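Local coordinates for protein aromatic-amino-acid:2-oxoglutarate transaminase (Candida albicans, PDB 6HND) that probably catalyses the pyridoxal-phosphate-dependent transfer of amino groups between aromatic amino acids and 2-oxoglutarate, and possibly acts on 2-aminoadipate as well, at residues 6-10 / 11-15; 456-459 / 460-464. One frame throughout, in Å; residues are numbered along the deposited sequence.

Interaction 1. Residues 6-10 / 11-15; sequences HLISK and RAAGR
Ser9 and Ala12 meet in an N-cap at the start of the short helix 10-14. The backbone N-H of Ala12 points to the Ser9 hydroxyl, with N to OG at 3.1 Å and an N-H...O angle of 155°; Ser9 sits at the N-cap position, and this is its capping bond. A Ser9 chi1 of 64° sets OG between the backbone N and the carbonyl carbon, which points it forward to the N-H of Ala12; it also lies 3.2 Å from Ala12 CB. The same hydroxyl is hydrogen-bonded to Asp175 O at the end of helix 166-177, so one buried OG ties the cap to the body of the chain. Backbone bonds continue the turn, Ala13 N to Ser9 O at 2.9 Å and Gly14 N to Lys10 O at 2.8 Å.

Ile8, one residue before the cap, brings its CG2 branch, which stands anti to the backbone N, to 4.0 Å from Ala13 CB. Arg11 carries its guanidinium obliquely past Ser9 OG; its NE forms a salt bridge with Asp175, which Arg15 also contacts, while NH2 and NH1 bind Leu178 O and Ala201 O. Asp179 accepts from the backbone N-H of Lys10 and of Arg11, an acidic group at the helix N-terminus that would be expected to suit the helix dipole. Ala13 CB lies against the Ser9 carbonyl, 3.4 Å from its O.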
# COMPACT_ATOMS: atom_id res chain seq x y z
N HIS B 6 14.84 -7.79 -22.00
CA HIS B 6 14.03 -8.73 -22.82
C HIS B 6 12.96 -9.42 -21.94
O HIS B 6 11.96 -9.94 -22.51
CB HIS B 6 14.94 -9.73 -23.56
CG HIS B 6 15.64 -10.70 -22.67
ND1 HIS B 6 16.68 -10.32 -21.82
CD2 HIS B 6 15.46 -12.03 -22.49
CE1 HIS B 6 17.11 -11.37 -21.16
NE2 HIS B 6 16.39 -12.44 -21.56
N LEU B 7 13.16 -9.49 -20.61
CA LEU B 7 12.26 -10.27 -19.71
C LEU B 7 11.16 -9.35 -19.15
O LEU B 7 10.13 -9.85 -18.68
CB LEU B 7 13.06 -10.91 -18.58
CG LEU B 7 14.06 -12.01 -18.95
CD1 LEU B 7 15.04 -12.25 -17.81
CD2 LEU B 7 13.37 -13.29 -19.31
N ILE B 8 11.35 -8.04 -19.17
CA ILE B 8 10.31 -7.10 -18.66
C ILE B 8 9.04 -7.21 -19.52
O ILE B 8 9.14 -7.24 -20.75
CB ILE B 8 10.88 -5.68 -18.55
CG1 ILE B 8 12.01 -5.68 -17.51
CG2 ILE B 8 9.80 -4.68 -18.20
CD1 ILE B 8 12.74 -4.36 -17.40
N SER B 9 7.89 -7.41 -18.88
CA SER B 9 6.56 -7.45 -19.53
C SER B 9 6.35 -6.16 -20.35
O SER B 9 6.79 -5.07 -19.90
CB SER B 9 5.45 -7.63 -18.51
OG SER B 9 5.37 -6.53 -17.62
N LYS B 10 5.72 -6.31 -21.51
CA LYS B 10 5.25 -5.21 -22.38
C LYS B 10 4.38 -4.27 -21.55
O LYS B 10 4.59 -3.07 -21.69
CB LYS B 10 4.45 -5.77 -23.56
CG LYS B 10 5.12 -6.92 -24.31
CD LYS B 10 4.92 -6.91 -25.81
CE LYS B 10 5.53 -5.69 -26.47
NZ LYS B 10 6.51 -6.08 -27.51
N ARG B 11 3.50 -4.83 -20.71
CA ARG B 11 2.59 -4.05 -19.83
C ARG B 11 3.40 -3.13 -18.91
O ARG B 11 3.17 -1.94 -18.93
CB ARG B 11 1.66 -4.98 -19.04
CG ARG B 11 0.60 -4.26 -18.23
CD ARG B 11 -0.19 -5.18 -17.31
NE ARG B 11 0.70 -6.04 -16.56
CZ ARG B 11 0.78 -7.35 -16.68
NH1 ARG B 11 0.00 -8.00 -17.53
NH2 ARG B 11 1.65 -8.02 -15.95
N ALA B 12 4.34 -3.69 -18.14
CA ALA B 12 5.14 -2.87 -17.21
C ALA B 12 6.10 -1.93 -17.98
O ALA B 12 6.36 -0.84 -17.48
CB ALA B 12 5.89 -3.74 -16.23
N ALA B 13 6.64 -2.31 -19.13
CA ALA B 13 7.55 -1.44 -19.91
C ALA B 13 6.76 -0.31 -20.57
O ALA B 13 7.38 0.73 -20.85
CB ALA B 13 8.31 -2.20 -20.97
N GLY B 14 5.48 -0.53 -20.88
CA GLY B 14 4.62 0.47 -21.55
C GLY B 14 4.18 1.61 -20.62
O GLY B 14 3.85 2.69 -21.13
N ARG B 15 4.16 1.39 -19.31
CA ARG B 15 3.80 2.45 -18.33
C ARG B 15 4.78 3.63 -18.44
O ARG B 15 5.98 3.38 -18.46
CB ARG B 15 3.73 1.82 -16.93
CG ARG B 15 2.57 0.86 -16.78
CD ARG B 15 2.19 0.68 -15.33
NE ARG B 15 1.35 -0.50 -15.18
CZ ARG B 15 1.80 -1.71 -14.90
NH1 ARG B 15 3.09 -1.90 -14.71
NH2 ARG B 15 0.94 -2.71 -14.79

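Interaction 2. Residues 456-459 / 460-464; sequences KLLL and WKLIS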
# COMPACT_ATOMS: atom_id res chain seq x y z
N LYS B 456 -9.22 -35.01 4.71
CA LYS B 456 -10.34 -34.12 5.17
C LYS B 456 -10.97 -34.70 6.44
O LYS B 456 -11.21 -33.95 7.38
CB LYS B 456 -11.41 -33.91 4.09
CG LYS B 456 -10.99 -33.00 2.96
CD LYS B 456 -11.83 -33.17 1.70
CE LYS B 456 -11.30 -32.37 0.53
NZ LYS B 456 -12.01 -32.71 -0.73
N LEU B 457 -11.19 -36.01 6.46
CA LEU B 457 -11.76 -36.73 7.62
C LEU B 457 -10.82 -36.58 8.81
O LEU B 457 -11.31 -36.26 9.91
CB LEU B 457 -11.96 -38.20 7.22
CG LEU B 457 -13.06 -38.94 7.97
CD1 LEU B 457 -14.38 -38.20 7.85
CD2 LEU B 457 -13.19 -40.37 7.46
N LEU B 458 -9.50 -36.71 8.58
CA LEU B 458 -8.45 -36.56 9.63
C LEU B 458 -8.44 -35.12 10.13
O LEU B 458 -8.24 -34.90 11.35
CB LEU B 458 -7.10 -37.00 9.05
CG LEU B 458 -5.90 -36.90 9.99
CD1 LEU B 458 -6.20 -37.55 11.34
CD2 LEU B 458 -4.67 -37.53 9.35
N LEU B 459 -8.67 -34.15 9.23
CA LEU B 459 -8.67 -32.71 9.63
C LEU B 459 -9.80 -32.50 10.66
O LEU B 459 -9.51 -31.92 11.74
CB LEU B 459 -8.85 -31.81 8.41
CG LEU B 459 -8.69 -30.31 8.68
CD1 LEU B 459 -7.29 -29.99 9.20
CD2 LEU B 459 -9.01 -29.48 7.44
N TRP B 460 -11.02 -32.98 10.38
CA TRP B 460 -12.14 -32.89 11.35
C TRP B 460 -11.69 -33.47 12.70
O TRP B 460 -11.97 -32.82 13.72
CB TRP B 460 -13.38 -33.61 10.83
CG TRP B 460 -14.08 -32.89 9.73
CD1 TRP B 460 -14.23 -33.30 8.43
CD2 TRP B 460 -14.73 -31.61 9.83
NE1 TRP B 460 -14.94 -32.37 7.73
CE2 TRP B 460 -15.25 -31.32 8.56
CE3 TRP B 460 -14.91 -30.70 10.87
CZ2 TRP B 460 -15.95 -30.14 8.30
CZ3 TRP B 460 -15.59 -29.53 10.61
CH2 TRP B 460 -16.10 -29.26 9.35
N LYS B 461 -10.99 -34.61 12.71
CA LYS B 461 -10.48 -35.26 13.95
C LYS B 461 -9.53 -34.34 14.74
O LYS B 461 -9.65 -34.26 15.98
CB LYS B 461 -9.77 -36.57 13.60
CG LYS B 461 -9.63 -37.53 14.76
CD LYS B 461 -10.96 -37.77 15.46
CE LYS B 461 -11.03 -39.09 16.17
NZ LYS B 461 -12.27 -39.17 16.97
N LEU B 462 -8.58 -33.70 14.06
CA LEU B 462 -7.62 -32.76 14.69
C LEU B 462 -8.43 -31.61 15.33
O LEU B 462 -8.16 -31.28 16.50
CB LEU B 462 -6.64 -32.19 13.66
CG LEU B 462 -5.72 -33.18 12.94
CD1 LEU B 462 -4.72 -32.42 12.11
CD2 LEU B 462 -4.99 -34.08 13.89
N ILE B 463 -9.38 -31.03 14.58
CA ILE B 463 -10.23 -29.90 15.08
C ILE B 463 -10.94 -30.37 16.35
O ILE B 463 -10.82 -29.66 17.37
CB ILE B 463 -11.20 -29.38 14.01
CG1 ILE B 463 -10.46 -28.80 12.80
CG2 ILE B 463 -12.17 -28.37 14.62
CD1 ILE B 463 -11.34 -28.62 11.58
N SER B 464 -11.55 -31.56 16.35
CA SER B 464 -12.22 -32.16 17.54
C SER B 464 -11.21 -32.39 18.67
O SER B 464 -11.61 -32.18 19.83
CB SER B 464 -13.01 -33.41 17.22
OG SER B 464 -12.17 -34.45 16.78
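The indole of Trp460 has Leu457 CA at its edge, near the ring plane, while the Lys456 carbonyl oxygen and Leu459 C approach obliquely. Of the ring atoms CD1 comes closest to Lys456, 3.3 Å from its O. The ring is carried to this side because CG stands anti to the carbonyl carbon (chi1 -73°), which directs the five-membered part back along the preceding turn. Its NE1 is hydrogen-bonded to Asp26 of the second subunit, and Phe32 of that subunit and the indole meet edge-to-face, so Trp460 contacts the second subunit as well as its own preceding turn.

Beneath the side chains runs a series of alpha-helical bonds, each N-H donating to the carbonyl four residues earlier. Trp460 N donates to Lys456 O at 3.2 Å, and Ile463 N to Leu459 O at 3.0 Å; the latter is nearly straight, with an N-H...O angle of 170°. Leu462 N lies in the carbonyl plane of its acceptor, Leu458 O.

Apolar branches pair at the same spacing. Leu459 CG lies 4.3 Å from Ile463 CD1, and Leu458 CD1 and Leu462 CD2 lie 4.5 Å apart. Lys461 lays its CB beside Leu458 O at 3.2 Å, and a bend at chi2 (51°) turns the rest of the chain away, its NZ reaching Glu515 in a salt bridge and the Phe523 carbonyl. Ser464 OG donates to Lys461 O at 2.7 Å, three residues back.

Leu458 and Leu462 face inward from helix 451-465, meeting Phe489 of strand 488-492 and, respectively, Phe516 and Leu509 of helix 499-518, while Trp460 and Ile463 pack against the second subunit.

Overall arrangement
Interaction 1 comes first along the chain, in the N-terminal segment, and interaction 2 much later, in helix 451-465; their centres are 46 Å apart and their nearest atoms about 32 Å, so they do not touch. They share no helix or sheet. The 6-15 turn is bonded to helix 166-177 and the loop after it, and touches helix 356-369; these helices follow strands 158-163 and 350-355 of the seven-stranded sheet in the chain. By contrast, 456-464 packs on the smaller four-stranded antiparallel sheet and on helix 499-518. Both lie away from the pyridoxal phosphate pocket. Interaction 1 is built within one subunit, while interaction 2 also takes part in the dimer interface.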